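Local structure of 5-carboxymethyl-2-hydroxymuconate semialdehyde dehydrogenase (2D4E) at residues 125-128 / 129-132; 468-471 / 472-475. The protein probably catalyses the NAD-dependent oxidation of 5-carboxymethyl-2-hydroxymuconate semialdehyde to the corresponding acid, as a member of the aldehyde dehydrogenase family. All coordinates share one frame; numbering follows the deposited sequence.

Contact 1: 125-128 / 129-132; sequences VARA and AENF
Arg127 turns its end toward the next turn of its helix and meets two side chains there, chiefly through NH1. Its main partner is Asn131: NH1 of Arg127 gives a hydrogen bond to Asn131 OD1 at 3.0 Å, with an N-H...O angle of 156°. The oxygen lies at the edge of the guanidinium, near its plane. The donor, for its part, stands well above the amide plane and not on a lone pair, and the two flat groups are nearly perpendicular. NH2 of Arg127 adds a weak bond to the same OD1 at 3.5 Å. The second partner is Glu130, whose OE1 forms a salt bridge with Arg127 NH1 at 3.2 Å, approaching obliquely, with the carboxylate turned 74° from the guanidinium. Glu130 OE1 also touches Arg127 CD, so the carboxylate oxygen lies against both the charged group and the methylene chain.

The bends of Arg127 at chi2 and chi3 bring its end round to Glu130 and Asn131, whereas Glu130 runs extended from CB. These are i to i+3 and i to i+4 pairings on one face of helix 118-136, where the backbone bond from Asn131 N to Arg127 O, 2.8 Å long, belongs to the regular alpha-helical pattern. On another side of the helix, the ring of Phe132 sets its CD1 edge 3.5 Å from Ala128 O.

Asn131 is held from beyond the segments as well, since its ND2 is hydrogen-bonded to Thr180 OG1 on helix 175-188. With its oxygen accepting from Arg127 and its nitrogen tied to the second helix, the buried amide is fixed in rotation. Met177 of that same helix packs against both Arg127 and Asn131, while Val125 and Phe132 pack on Ile99 of helix 85-101.

Contact 2: 468-471 / 472-475; sequences VRHL and PTPF
This is a local turn contact in the loop between strand 460-463 and helix 488-495, in which His470 to Thr473 form a type I beta turn. The closing bond runs from Thr473 N to His470 O, 3.0 Å long with an N-H...O angle of 161°. Pro472 occupies the third position of the turn, and its CD sits over one face of the His470 imidazole, 3.6 Å from the ring centroid and only 6° off the normal, a clear CH-pi contact. With CG of His470 anti to the backbone N (chi1 -174°), the ring stands across the proline. Replacing His470 by an alanine removes the imidazole, which would probably leave Pro472 CD without its aromatic partner and open a gap beside Tyr156 of the second subunit, whose ring meets the imidazole.

Arg469 spans the other side of the turn. Bent at chi2 and chi3, it lays its guanidinium almost parallel to the Phe475 ring, and one face of the group receives Phe475 CB, which lies 3.6 Å from Arg469 NH2. Two waters link the arginine to the turn. One accepts from Arg469 NH1 and from His470 N, and lies 2.6 Å from Thr473 OG1 in a hydrogen bond; it is in the guanidinium plane, at its edge. The other accepts from Arg469 NH2 and donates to Leu471 O and to Thr473 O, the latter at 2.6 Å. Two backbone carbonyls are thus joined to the charged group through water. Trp181 of helix 175-188 packs on both Arg469 and Phe475.

The turn, with its two waters, is followed two residues on by Phe475, which touches the bound NAD and belongs to the cofactor pocket of this aldehyde dehydrogenase.

Overall arrangement
Contact 1 precedes contact 2 in the chain by well over three hundred residues, yet their centres lie 14 Å apart and the two touch directly. Leu471, in the turn of contact 2, sends its CD2 to 3.3 Å from Arg127 NH2 of contact 1 and its CD1 to 3.8 Å from Glu130 CG, so the leucine packs against the salt-bridged pair. Trp181 of helix 175-188 is shared, packing on Asn131 of contact 1 and on Leu471 of contact 2. Their distances to NAD differ: the side chain of Phe475 comes within about 3 Å of the cofactor, while that of Arg127 stays about 11 Å away. Contact 2 also reaches neighbouring subunits, which do not touch contact 1.

Contact 1: 125-128 / 129-132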
loop_
_atom_site.group_PDB
_atom_site.type_symbol
_atom_site.label_atom_id
_atom_site.label_comp_id
_atom_site.label_asym_id
_atom_site.label_seq_id
_atom_site.Cartn_x
_atom_site.Cartn_y
_atom_site.Cartn_z
ATOM N N VAL C 125 -4.718 2.313 32.076
ATOM C CA VAL C 125 -3.302 2.636 32.208
ATOM C C VAL C 125 -2.536 1.675 31.310
ATOM O O VAL C 125 -1.566 2.055 30.662
ATOM C CB VAL C 125 -2.800 2.475 33.657
ATOM C CG1 VAL C 125 -1.283 2.616 33.699
ATOM C CG2 VAL C 125 -3.445 3.526 34.547
ATOM N N ALA C 126 -2.974 0.423 31.274
ATOM C CA ALA C 126 -2.326 -0.563 30.424
ATOM C C ALA C 126 -2.469 -0.144 28.951
ATOM O O ALA C 126 -1.529 -0.277 28.167
ATOM C CB ALA C 126 -2.942 -1.943 30.655
ATOM N N ARG C 127 -3.641 0.366 28.577
ATOM C CA ARG C 127 -3.862 0.812 27.200
ATOM C C ARG C 127 -2.970 2.012 26.893
ATOM O O ARG C 127 -2.481 2.161 25.777
ATOM C CB ARG C 127 -5.329 1.198 26.976
ATOM C CG ARG C 127 -6.258 0.020 26.705
ATOM C CD ARG C 127 -6.059 -0.563 25.292
ATOM N NE ARG C 127 -6.429 0.372 24.219
ATOM C CZ ARG C 127 -5.591 1.216 23.615
ATOM N NH1 ARG C 127 -4.307 1.256 23.957
ATOM N NH2 ARG C 127 -6.042 2.040 22.679
ATOM N N ALA C 128 -2.775 2.872 27.887
ATOM C CA ALA C 128 -1.934 4.051 27.723
ATOM C C ALA C 128 -0.501 3.610 27.448
ATOM O O ALA C 128 0.172 4.152 26.568
ATOM C CB ALA C 128 -1.982 4.905 28.976
ATOM N N ALA C 129 -0.032 2.627 28.208
ATOM C CA ALA C 129 1.316 2.114 28.012
ATOM C C ALA C 129 1.382 1.517 26.603
ATOM O O ALA C 129 2.352 1.735 25.868
ATOM C CB ALA C 129 1.631 1.054 29.060
ATOM N N GLU C 130 0.342 0.774 26.232
ATOM C CA GLU C 130 0.270 0.156 24.909
ATOM C C GLU C 130 0.312 1.192 23.785
ATOM O O GLU C 130 0.830 0.916 22.701
ATOM C CB GLU C 130 -1.004 -0.684 24.771
ATOM C CG GLU C 130 -1.229 -1.247 23.366
ATOM C CD GLU C 130 -2.430 -2.187 23.280
ATOM O OE1 GLU C 130 -3.524 -1.817 23.770
ATOM O OE2 GLU C 130 -2.281 -3.294 22.715
ATOM N N ASN C 131 -0.244 2.374 24.036
ATOM C CA ASN C 131 -0.234 3.428 23.030
ATOM C C ASN C 131 1.215 3.748 22.650
ATOM O O ASN C 131 1.535 3.895 21.471
ATOM C CB ASN C 131 -0.932 4.696 23.547
ATOM C CG ASN C 131 -2.451 4.581 23.530
ATOM O OD1 ASN C 131 -3.018 3.760 22.803
ATOM N ND2 ASN C 131 -3.119 5.421 24.318
ATOM N N PHE C 132 2.088 3.842 23.647
ATOM C CA PHE C 132 3.496 4.134 23.386
ATOM C C PHE C 132 4.241 2.937 22.798
ATOM O O PHE C 132 5.041 3.088 21.877
ATOM C CB PHE C 132 4.199 4.608 24.663
ATOM C CG PHE C 132 3.854 6.017 25.052
ATOM C CD1 PHE C 132 2.826 6.276 25.952
ATOM C CD2 PHE C 132 4.533 7.090 24.478
ATOM C CE1 PHE C 132 2.474 7.588 26.275
ATOM C CE2 PHE C 132 4.191 8.402 24.791
ATOM C CZ PHE C 132 3.156 8.651 25.693
#

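Contact 2: 468-471 / 472-475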
loop_
_atom_site.group_PDB
_atom_site.type_symbol
_atom_site.label_atom_id
_atom_site.label_comp_id
_atom_site.label_asym_id
_atom_site.label_seq_id
_atom_site.Cartn_x
_atom_site.Cartn_y
_atom_site.Cartn_z
ATOM N N VAL C 468 -14.671 -3.209 20.508
ATOM C CA VAL C 468 -13.401 -3.926 20.682
ATOM C C VAL C 468 -12.428 -3.375 19.643
ATOM O O VAL C 468 -12.583 -3.621 18.454
ATOM C CB VAL C 468 -13.561 -5.452 20.456
ATOM C CG1 VAL C 468 -12.223 -6.167 20.720
ATOM C CG2 VAL C 468 -14.650 -6.011 21.376
ATOM N N ARG C 469 -11.417 -2.650 20.101
ATOM C CA ARG C 469 -10.466 -2.012 19.201
ATOM C C ARG C 469 -9.209 -2.771 18.779
ATOM O O ARG C 469 -8.686 -3.618 19.507
ATOM C CB ARG C 469 -10.052 -0.666 19.799
ATOM C CG ARG C 469 -11.216 0.294 19.984
ATOM C CD ARG C 469 -11.360 1.266 18.820
ATOM N NE ARG C 469 -10.314 2.288 18.839
ATOM C CZ ARG C 469 -9.237 2.285 18.058
ATOM N NH1 ARG C 469 -9.063 1.325 17.160
ATOM N NH2 ARG C 469 -8.342 3.259 18.162
ATOM N N HIS C 470 -8.745 -2.439 17.576
ATOM C CA HIS C 470 -7.533 -2.993 16.987
ATOM C C HIS C 470 -6.799 -1.739 16.496
ATOM O O HIS C 470 -7.172 -1.123 15.490
ATOM C CB HIS C 470 -7.872 -3.931 15.829
ATOM C CG HIS C 470 -6.682 -4.646 15.267
ATOM N ND1 HIS C 470 -5.679 -5.161 16.062
ATOM C CD2 HIS C 470 -6.350 -4.959 13.993
ATOM C CE1 HIS C 470 -4.781 -5.759 15.302
ATOM N NE2 HIS C 470 -5.164 -5.652 14.042
ATOM N N LEU C 471 -5.765 -1.369 17.243
ATOM C CA LEU C 471 -4.987 -0.161 17.004
ATOM C C LEU C 471 -4.561 0.227 15.593
ATOM O O LEU C 471 -4.513 1.416 15.276
ATOM C CB LEU C 471 -3.771 -0.160 17.933
ATOM C CG LEU C 471 -4.143 -0.239 19.419
ATOM C CD1 LEU C 471 -2.921 0.053 20.272
ATOM C CD2 LEU C 471 -5.249 0.768 19.733
ATOM N N PRO C 472 -4.246 -0.752 14.729
ATOM C CA PRO C 472 -3.832 -0.388 13.368
ATOM C C PRO C 472 -4.948 0.176 12.475
ATOM O O PRO C 472 -4.668 0.826 11.465
ATOM C CB PRO C 472 -3.279 -1.699 12.812
ATOM C CG PRO C 472 -2.811 -2.424 14.045
ATOM C CD PRO C 472 -3.933 -2.164 15.009
ATOM N N THR C 473 -6.203 -0.073 12.837
ATOM C CA THR C 473 -7.313 0.401 12.014
ATOM C C THR C 473 -7.530 1.897 12.150
ATOM O O THR C 473 -7.157 2.506 13.155
ATOM C CB THR C 473 -8.638 -0.312 12.368
ATOM O OG1 THR C 473 -9.050 0.064 13.686
ATOM C CG2 THR C 473 -8.467 -1.815 12.310
ATOM N N PRO C 474 -8.133 2.516 11.126
ATOM C CA PRO C 474 -8.376 3.958 11.202
ATOM C C PRO C 474 -9.540 4.266 12.139
ATOM O O PRO C 474 -10.639 3.720 11.995
ATOM C CB PRO C 474 -8.656 4.337 9.752
ATOM C CG PRO C 474 -9.311 3.105 9.199
ATOM C CD PRO C 474 -8.491 1.980 9.800
ATOM N N PHE C 475 -9.282 5.140 13.105
ATOM C CA PHE C 475 -10.280 5.537 14.087
ATOM C C PHE C 475 -10.621 7.022 13.956
ATOM O O PHE C 475 -9.727 7.874 13.852
ATOM C CB PHE C 475 -9.758 5.265 15.500
ATOM C CG PHE C 475 -10.646 5.809 16.577
ATOM C CD1 PHE C 475 -11.793 5.118 16.967
ATOM C CD2 PHE C 475 -10.371 7.046 17.158
ATOM C CE1 PHE C 475 -12.654 5.654 17.913
ATOM C CE2 PHE C 475 -11.223 7.594 18.102
ATOM C CZ PHE C 475 -12.368 6.901 18.485
HETATM O O HOH W 1 -10.256 -0.855 15.747
HETATM O O HOH W 2 -6.891 2.916 15.700
#